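Local coordinates for protein YghZ aldo-keto reductase (Escherichia coli, PDB 3N6Q) that probably reduces carbonyl compounds with a nicotinamide cofactor, as an aldo-keto reductase built on a TIM barrel, at residues Glu75-Leu80 with Lys125-Glu130; Trp3-Glu8 with Ala52-Ile57; Arg268-Met273 with Asp329-Asp334. All blocks are in the same frame, centred on the assembly; numbering follows the deposited sequence. Where two conformers were deposited one is given.

Interaction 1: residues Glu75-Leu80 with Lys125-Glu130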
# COMPACT_ATOMS: atom_id res chain seq x y z
N GLU B 75 17.99 -16.50 13.44
CA GLU B 75 19.32 -16.22 12.79
C GLU B 75 19.96 -17.47 12.17
O GLU B 75 20.46 -17.45 11.04
CB GLU B 75 20.30 -15.68 13.83
CG GLU B 75 19.92 -14.35 14.34
CD GLU B 75 20.92 -13.79 15.38
OE1 GLU B 75 21.77 -14.52 15.91
OE2 GLU B 75 20.82 -12.58 15.67
N ASN B 76 19.92 -18.57 12.92
CA ASN B 76 20.56 -19.83 12.49
C ASN B 76 19.82 -20.40 11.33
O ASN B 76 20.39 -20.79 10.30
CB ASN B 76 20.62 -20.83 13.65
CG ASN B 76 21.72 -20.53 14.62
OD1 ASN B 76 22.76 -19.96 14.24
ND2 ASN B 76 21.51 -20.86 15.88
N PHE B 77 18.49 -20.41 11.46
CA PHE B 77 17.69 -20.74 10.30
C PHE B 77 17.98 -19.87 9.10
O PHE B 77 18.08 -20.36 7.95
CB PHE B 77 16.17 -20.67 10.65
CG PHE B 77 15.27 -21.09 9.53
CD1 PHE B 77 15.05 -22.45 9.26
CD2 PHE B 77 14.49 -20.14 8.86
CE1 PHE B 77 14.15 -22.87 8.29
CE2 PHE B 77 13.57 -20.55 7.89
CZ PHE B 77 13.41 -21.92 7.60
N GLY B 78 18.06 -18.56 9.30
CA GLY B 78 18.39 -17.71 8.14
C GLY B 78 19.72 -18.08 7.47
O GLY B 78 19.85 -18.04 6.26
N ARG B 79 20.70 -18.42 8.27
CA ARG B 79 22.03 -18.79 7.70
C ARG B 79 21.90 -20.07 6.89
O ARG B 79 22.49 -20.21 5.79
CB ARG B 79 22.97 -19.08 8.85
CG ARG B 79 23.37 -17.84 9.66
CD ARG B 79 24.44 -18.22 10.69
NE ARG B 79 25.72 -18.57 10.04
CZ ARG B 79 26.79 -19.06 10.68
NH1 ARG B 79 26.76 -19.26 12.00
NH2 ARG B 79 27.89 -19.35 9.99
N LEU B 80 21.21 -21.05 7.47
CA LEU B 80 21.06 -22.35 6.78
C LEU B 80 20.21 -22.22 5.55
O LEU B 80 20.50 -22.92 4.53
CB LEU B 80 20.54 -23.44 7.73
CG LEU B 80 21.53 -23.75 8.85
CD1 LEU B 80 20.83 -24.67 9.87
CD2 LEU B 80 22.77 -24.45 8.27
N LYS B 125 14.57 -9.52 9.34
CA LYS B 125 16.04 -9.23 9.30
C LYS B 125 16.91 -10.34 9.79
O LYS B 125 17.90 -10.69 9.11
CB LYS B 125 16.34 -7.94 10.10
CG LYS B 125 17.83 -7.56 10.12
CD LYS B 125 17.96 -6.21 10.85
CE LYS B 125 19.29 -5.51 10.59
NZ LYS B 125 19.23 -4.19 11.33
N ARG B 126 16.55 -10.98 10.90
CA ARG B 126 17.28 -12.14 11.39
C ARG B 126 17.31 -13.30 10.38
O ARG B 126 18.33 -13.98 10.23
CB ARG B 126 16.76 -12.61 12.76
CG ARG B 126 17.23 -11.71 13.98
CD ARG B 126 16.87 -12.34 15.32
NE ARG B 126 15.42 -12.38 15.48
CZ ARG B 126 14.70 -11.45 16.11
NH1 ARG B 126 15.30 -10.33 16.61
NH2 ARG B 126 13.36 -11.55 16.12
N MET B 127 16.17 -13.57 9.75
CA MET B 127 16.04 -14.76 8.88
C MET B 127 16.51 -14.41 7.46
O MET B 127 16.67 -15.29 6.62
CB MET B 127 14.54 -15.22 8.83
CG MET B 127 14.18 -15.87 10.13
SD MET B 127 12.61 -16.80 10.03
CE MET B 127 11.44 -15.42 10.20
N GLY B 128 16.70 -13.12 7.18
CA GLY B 128 17.08 -12.73 5.81
C GLY B 128 15.99 -12.94 4.79
O GLY B 128 16.28 -13.26 3.62
N LEU B 129 14.72 -12.73 5.17
CA LEU B 129 13.59 -12.98 4.30
C LEU B 129 12.88 -11.69 3.97
O LEU B 129 12.81 -10.76 4.81
CB LEU B 129 12.57 -13.86 5.07
CG LEU B 129 12.97 -15.30 5.35
CD1 LEU B 129 11.81 -15.97 6.12
CD2 LEU B 129 13.16 -15.97 3.99
N GLU B 130 12.30 -11.60 2.78
CA GLU B 130 11.41 -10.49 2.41
C GLU B 130 10.09 -10.60 3.16
O GLU B 130 9.45 -9.58 3.45
CB GLU B 130 11.03 -10.56 0.93
CG GLU B 130 12.00 -10.03 -0.10
CD GLU B 130 11.57 -10.48 -1.50
OE1 GLU B 130 10.53 -9.98 -2.00
OE2 GLU B 130 12.17 -11.45 -2.04
O HOH W 1 21.02 -15.23 9.63
O HOH W 2 18.24 -16.12 4.79
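The side chains of E75 and R126 cross obliquely, and it is their aliphatic parts that touch: E75 CG lies 3.8 Å from R126 CD and equally near R126 CG. The charged ends do not pair. E75 OE2 stays 5.4 Å from R126 NE, and the carboxylate and guanidinium planes are turned 46° apart. R126 instead makes a salt bridge to E74, and E75 OE1 has a weak hydrogen bond to H38. An alanine in place of E75 would probably leave the methylenes of R126 without this cover and remove the weak bond to H38. Further along, F77 holds its CG anti to the backbone N (chi1 -176°), on the M127 side, and M127 SD comes within 4.0 Å of F77 CD2, a Met-aromatic contact in which the sulfur stands oblique to the ring. I94, on strand 93-98, is touched by both side chains.

The two helices, 72-84 and 113-127, follow successive parallel strands of the barrel, and the second ends here in a Schellman motif with G128, at positive phi, as its C-prime residue. Backbone meets backbone at G78, whose CA is 3.3 Å from M127 O, a fit with no room for a beta carbon. Water links carbonyl oxygens across the contact: one donates to E75 O and to R126 O (3.0 Å), another to G78 O and to M127 O (2.6 Å).

Interaction 2: residues Trp3-Glu8 with Ala52-Ile57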
# COMPACT_ATOMS: atom_id res chain seq x y z
N TRP B 3 24.07 -28.46 -2.36
CA TRP B 3 23.26 -29.54 -1.77
C TRP B 3 22.02 -29.77 -2.62
O TRP B 3 21.29 -28.83 -2.94
CB TRP B 3 22.89 -29.24 -0.30
CG TRP B 3 21.98 -30.29 0.28
CD1 TRP B 3 22.25 -31.62 0.48
CD2 TRP B 3 20.62 -30.10 0.65
NE1 TRP B 3 21.14 -32.27 0.99
CE2 TRP B 3 20.10 -31.37 1.04
CE3 TRP B 3 19.77 -28.99 0.68
CZ2 TRP B 3 18.80 -31.54 1.54
CZ3 TRP B 3 18.45 -29.16 1.17
CH2 TRP B 3 18.00 -30.44 1.60
N LEU B 4 21.77 -31.03 -2.97
CA LEU B 4 20.62 -31.37 -3.81
C LEU B 4 19.59 -32.17 -2.97
O LEU B 4 19.92 -33.19 -2.35
CB LEU B 4 21.09 -32.13 -5.07
CG LEU B 4 20.11 -32.65 -6.12
CD1 LEU B 4 19.41 -31.49 -6.86
CD2 LEU B 4 20.91 -33.50 -7.15
N ALA B 5 18.41 -31.60 -2.81
CA ALA B 5 17.41 -32.21 -1.94
C ALA B 5 16.95 -33.52 -2.63
O ALA B 5 17.04 -33.66 -3.84
CB ALA B 5 16.20 -31.25 -1.76
N ASN B 6 16.48 -34.46 -1.82
CA ASN B 6 15.95 -35.76 -2.31
C ASN B 6 14.93 -35.56 -3.41
O ASN B 6 13.89 -34.91 -3.23
CB ASN B 6 15.41 -36.52 -1.10
CG ASN B 6 14.62 -37.76 -1.49
OD1 ASN B 6 14.83 -38.31 -2.56
ND2 ASN B 6 13.67 -38.17 -0.63
N PRO B 7 15.20 -36.12 -4.60
CA PRO B 7 14.27 -35.89 -5.70
C PRO B 7 12.92 -36.52 -5.46
O PRO B 7 11.96 -36.08 -6.04
CB PRO B 7 14.94 -36.55 -6.93
CG PRO B 7 16.28 -36.97 -6.48
CD PRO B 7 16.46 -36.77 -5.02
N GLU B 8 12.87 -37.47 -4.52
CA GLU B 8 11.65 -38.21 -4.19
C GLU B 8 10.94 -37.64 -2.95
O GLU B 8 9.95 -38.23 -2.47
CB GLU B 8 12.02 -39.69 -3.91
CG GLU B 8 12.61 -40.45 -5.15
CD GLU B 8 11.78 -40.21 -6.40
OE1 GLU B 8 10.54 -40.34 -6.31
OE2 GLU B 8 12.34 -39.83 -7.46
N ALA B 52 14.52 -33.08 7.29
CA ALA B 52 13.12 -32.66 7.22
C ALA B 52 12.65 -32.47 5.79
O ALA B 52 11.64 -33.06 5.35
CB ALA B 52 12.89 -31.37 8.04
N PHE B 53 13.39 -31.67 5.03
CA PHE B 53 12.97 -31.33 3.67
C PHE B 53 13.05 -32.55 2.73
O PHE B 53 12.18 -32.72 1.88
CB PHE B 53 13.83 -30.19 3.14
CG PHE B 53 13.33 -29.60 1.84
CD1 PHE B 53 12.03 -29.09 1.74
CD2 PHE B 53 14.16 -29.58 0.72
CE1 PHE B 53 11.56 -28.52 0.53
CE2 PHE B 53 13.70 -28.97 -0.52
CZ PHE B 53 12.42 -28.45 -0.60
N ASP B 54 14.06 -33.40 2.92
CA ASP B 54 14.17 -34.66 2.10
C ASP B 54 12.99 -35.61 2.41
O ASP B 54 12.66 -36.50 1.59
CB ASP B 54 15.45 -35.36 2.44
CG ASP B 54 16.67 -34.74 1.74
OD1 ASP B 54 16.52 -33.96 0.80
OD2 ASP B 54 17.74 -35.17 2.10
N LEU B 55 12.39 -35.47 3.59
CA LEU B 55 11.16 -36.26 3.93
C LEU B 55 9.85 -35.62 3.48
O LEU B 55 8.77 -36.21 3.70
CB LEU B 55 11.09 -36.58 5.43
CG LEU B 55 12.15 -37.47 6.04
CD1 LEU B 55 12.10 -37.31 7.54
CD2 LEU B 55 11.98 -39.00 5.60
N GLY B 56 9.92 -34.48 2.78
CA GLY B 56 8.71 -33.78 2.34
C GLY B 56 8.18 -32.79 3.37
O GLY B 56 7.10 -32.23 3.20
N ILE B 57 8.86 -32.63 4.48
CA ILE B 57 8.39 -31.63 5.46
C ILE B 57 8.77 -30.24 4.92
O ILE B 57 9.94 -29.90 4.86
CB ILE B 57 8.99 -31.88 6.81
CG1 ILE B 57 8.53 -33.27 7.31
CG2 ILE B 57 8.57 -30.76 7.79
CD1 ILE B 57 9.12 -33.60 8.61
O HOH W 3 21.16 -34.67 2.47
O HOH W 4 19.35 -35.12 -0.16
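N6 holds its CG anti to the backbone N (chi1 170°), while D54 on the facing helix end turns its CG anti to its own carbonyl carbon (chi1 -79°), and the two residues then meet through a pair of hydrogen bonds. N6 N donates to D54 OD1 at 2.7 Å in an almost straight line (179° at the hydrogen), reaching that oxygen from above the carboxylate plane. In the reverse sense of side chain and backbone, N6 ND2 donates to D54 O at 3.0 Å, lying in the carbonyl plane on a lone pair. The amide of N6 is further fixed by an Asx turn, E8 N to N6 OD1, 2.9 Å.

The helix concerned, 42-54, is the first helix of the chain, following strand 24-31 of the barrel, and its C-terminus closes in a Schellman motif at G56; the segment 3-8 precedes the short hairpin of strands 15-17 and 24-31, so the extreme N-terminus is tied to the end of this helix. D54 OD2 accepts from a water that also donates to L4 O. A second water takes the W3 NE1 hydrogen at 2.8 Å, with only a weak bond to D54 OD2. Apolar contact lies beside the polar one: A5 CB approaches F53 CE2 at 3.6 Å, oblique to the ring, and W3 CH2 sits 4.0 Å from F53 CD2, near the plane of the phenyl ring at its edge. R50 makes a cation-pi contact with the W3 indole.

Interaction 3: residues Arg268-Met273 with Asp329-Asp334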
# COMPACT_ATOMS: atom_id res chain seq x y z
N ARG B 268 2.79 -46.99 30.63
CA ARG B 268 3.21 -48.33 30.26
C ARG B 268 2.11 -49.06 29.47
O ARG B 268 2.39 -49.67 28.47
CB ARG B 268 3.67 -49.14 31.49
CG ARG B 268 5.00 -48.65 32.13
CD ARG B 268 5.44 -49.45 33.40
NE ARG B 268 5.29 -48.74 34.68
CZ ARG B 268 4.59 -49.20 35.72
NH1 ARG B 268 3.97 -50.36 35.62
NH2 ARG B 268 4.49 -48.48 36.84
N LEU B 269 0.88 -48.96 29.91
CA LEU B 269 -0.22 -49.66 29.22
C LEU B 269 -0.53 -49.00 27.87
O LEU B 269 -0.78 -49.67 26.85
CB LEU B 269 -1.47 -49.64 30.10
CG LEU B 269 -1.41 -50.59 31.31
CD1 LEU B 269 -2.56 -50.19 32.30
CD2 LEU B 269 -1.56 -52.03 30.81
N LEU B 270 -0.40 -47.68 27.82
CA LEU B 270 -0.49 -47.02 26.51
C LEU B 270 0.62 -47.46 25.54
O LEU B 270 0.34 -47.68 24.33
CB LEU B 270 -0.52 -45.49 26.66
CG LEU B 270 -1.82 -44.94 27.27
CD1 LEU B 270 -1.50 -43.49 27.75
CD2 LEU B 270 -2.91 -44.96 26.17
N ASN B 271 1.84 -47.67 26.04
CA ASN B 271 2.95 -48.10 25.18
C ASN B 271 2.70 -49.53 24.68
O ASN B 271 3.06 -49.89 23.53
CB ASN B 271 4.27 -48.07 25.98
CG ASN B 271 5.47 -48.42 25.13
OD1 ASN B 271 5.66 -47.86 24.05
ND2 ASN B 271 6.26 -49.40 25.59
N GLU B 272 2.11 -50.35 25.57
CA GLU B 272 1.67 -51.69 25.16
C GLU B 272 0.64 -51.67 24.03
O GLU B 272 0.77 -52.47 23.06
CB GLU B 272 1.25 -52.56 26.35
CG GLU B 272 2.42 -52.91 27.20
CD GLU B 272 2.06 -53.71 28.47
OE1 GLU B 272 0.87 -53.98 28.73
OE2 GLU B 272 3.00 -53.99 29.22
N MET B 273 -0.34 -50.76 24.12
CA MET B 273 -1.29 -50.56 23.02
C MET B 273 -0.57 -50.20 21.77
O MET B 273 -0.92 -50.70 20.68
CB MET B 273 -2.38 -49.52 23.31
CG MET B 273 -3.38 -49.86 24.47
SD MET B 273 -4.72 -48.65 24.59
CE MET B 273 -5.57 -48.89 22.99
N ASP B 329 -8.61 -43.68 26.18
CA ASP B 329 -9.17 -42.74 27.16
C ASP B 329 -9.26 -43.32 28.56
O ASP B 329 -9.03 -42.64 29.57
CB ASP B 329 -10.53 -42.22 26.74
CG ASP B 329 -10.46 -41.27 25.56
OD1 ASP B 329 -9.33 -40.97 25.09
OD2 ASP B 329 -11.53 -40.88 25.07
N GLN B 330 -9.70 -44.57 28.65
CA GLN B 330 -9.75 -45.19 29.94
C GLN B 330 -8.38 -45.26 30.67
O GLN B 330 -8.33 -45.04 31.90
CB GLN B 330 -10.40 -46.58 29.84
CG GLN B 330 -10.64 -47.26 31.20
CD GLN B 330 -11.83 -46.66 31.90
OE1 GLN B 330 -12.93 -46.60 31.33
NE2 GLN B 330 -11.61 -46.13 33.11
N HIS B 331 -7.30 -45.66 29.98
CA HIS B 331 -5.97 -45.70 30.61
C HIS B 331 -5.61 -44.29 31.08
O HIS B 331 -5.01 -44.12 32.15
CB HIS B 331 -4.89 -46.17 29.63
CG HIS B 331 -4.94 -47.63 29.32
ND1 HIS B 331 -5.09 -48.59 30.30
CD2 HIS B 331 -4.87 -48.29 28.14
CE1 HIS B 331 -5.08 -49.79 29.74
NE2 HIS B 331 -4.92 -49.64 28.44
N ILE B 332 -6.02 -43.29 30.30
CA ILE B 332 -5.69 -41.88 30.69
C ILE B 332 -6.40 -41.45 31.97
O ILE B 332 -5.75 -41.01 32.94
CB ILE B 332 -5.85 -40.88 29.53
CG1 ILE B 332 -4.77 -41.15 28.47
CG2 ILE B 332 -5.70 -39.40 30.03
CD1 ILE B 332 -5.13 -40.58 27.07
N ALA B 333 -7.69 -41.74 32.04
CA ALA B 333 -8.51 -41.53 33.24
C ALA B 333 -7.98 -42.32 34.44
O ALA B 333 -7.75 -41.72 35.51
CB ALA B 333 -9.98 -41.90 32.96
N ASP B 334 -7.74 -43.62 34.27
CA ASP B 334 -7.22 -44.46 35.36
C ASP B 334 -5.90 -43.96 35.91
O ASP B 334 -5.59 -44.17 37.10
CB ASP B 334 -6.99 -45.92 34.92
CG ASP B 334 -8.28 -46.68 34.65
OD1 ASP B 334 -9.40 -46.19 34.94
OD2 ASP B 334 -8.16 -47.80 34.10
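Contacts with the imidazole of H331 dominate, and L269 and M273 approach it from different directions. The first kind is CH-pi: L269 CB stands over one face of the ring, 3.7 Å from the H331 centroid and 14° off the ring normal, displaced toward the rim. L269 CD1 reaches the same rim, 3.6 Å from H331 ND1, the two side chains crossing at about a right angle. The second is sulfur-aromatic. M273 SD lies in the ring plane at its edge, 87° off the normal, with H331 CD2 the nearest ring atom at 3.6 Å. The ring is thus met on a face by a methylene and on an edge by sulfur, which would tend to fix its tilt.

The helices, 261-276 and 322-334, run antiparallel, the short segments being 9.9 Å apart axis to axis at 167°. Their places in the chain, before helix 281-289 and after helix 305-312, match the two extra helices that aldo-keto reductases carry outside the barrel repeat.

The third kind is plain apolar contact, made by L270: its CG is 4.1 Å from H331 CB, and L270 CD1 is the same distance from I332 CG1. Polar ties lie beside these contacts: H331 O bonds S266 OG on the partner helix, D329 forms a salt bridge with R201, and within its own helix Q330 NE2 donates to D334 OD1.

In the fold
Interaction 2 comes first along the chain, then interaction 1, then interaction 3. Interactions 1 and 2 are neighbours, with centres about 20 Å apart and nearest atoms about 7 Å apart; L80, in segment 75-80, packs on helix 42-54, whose end serves interaction 2. Interaction 3 lies on the far side of the chain's centre from interaction 1, centres about 42 Å apart, its centre about 36 Å from that of interaction 2. Interaction 1 joins helices 72-84 and 113-127 around the barrel, interaction 2 ties the N-terminus to the helix wall, and interaction 3 pairs two helices, probably the extra ones of this family, so the three lie at separate places in the layer around the barrel.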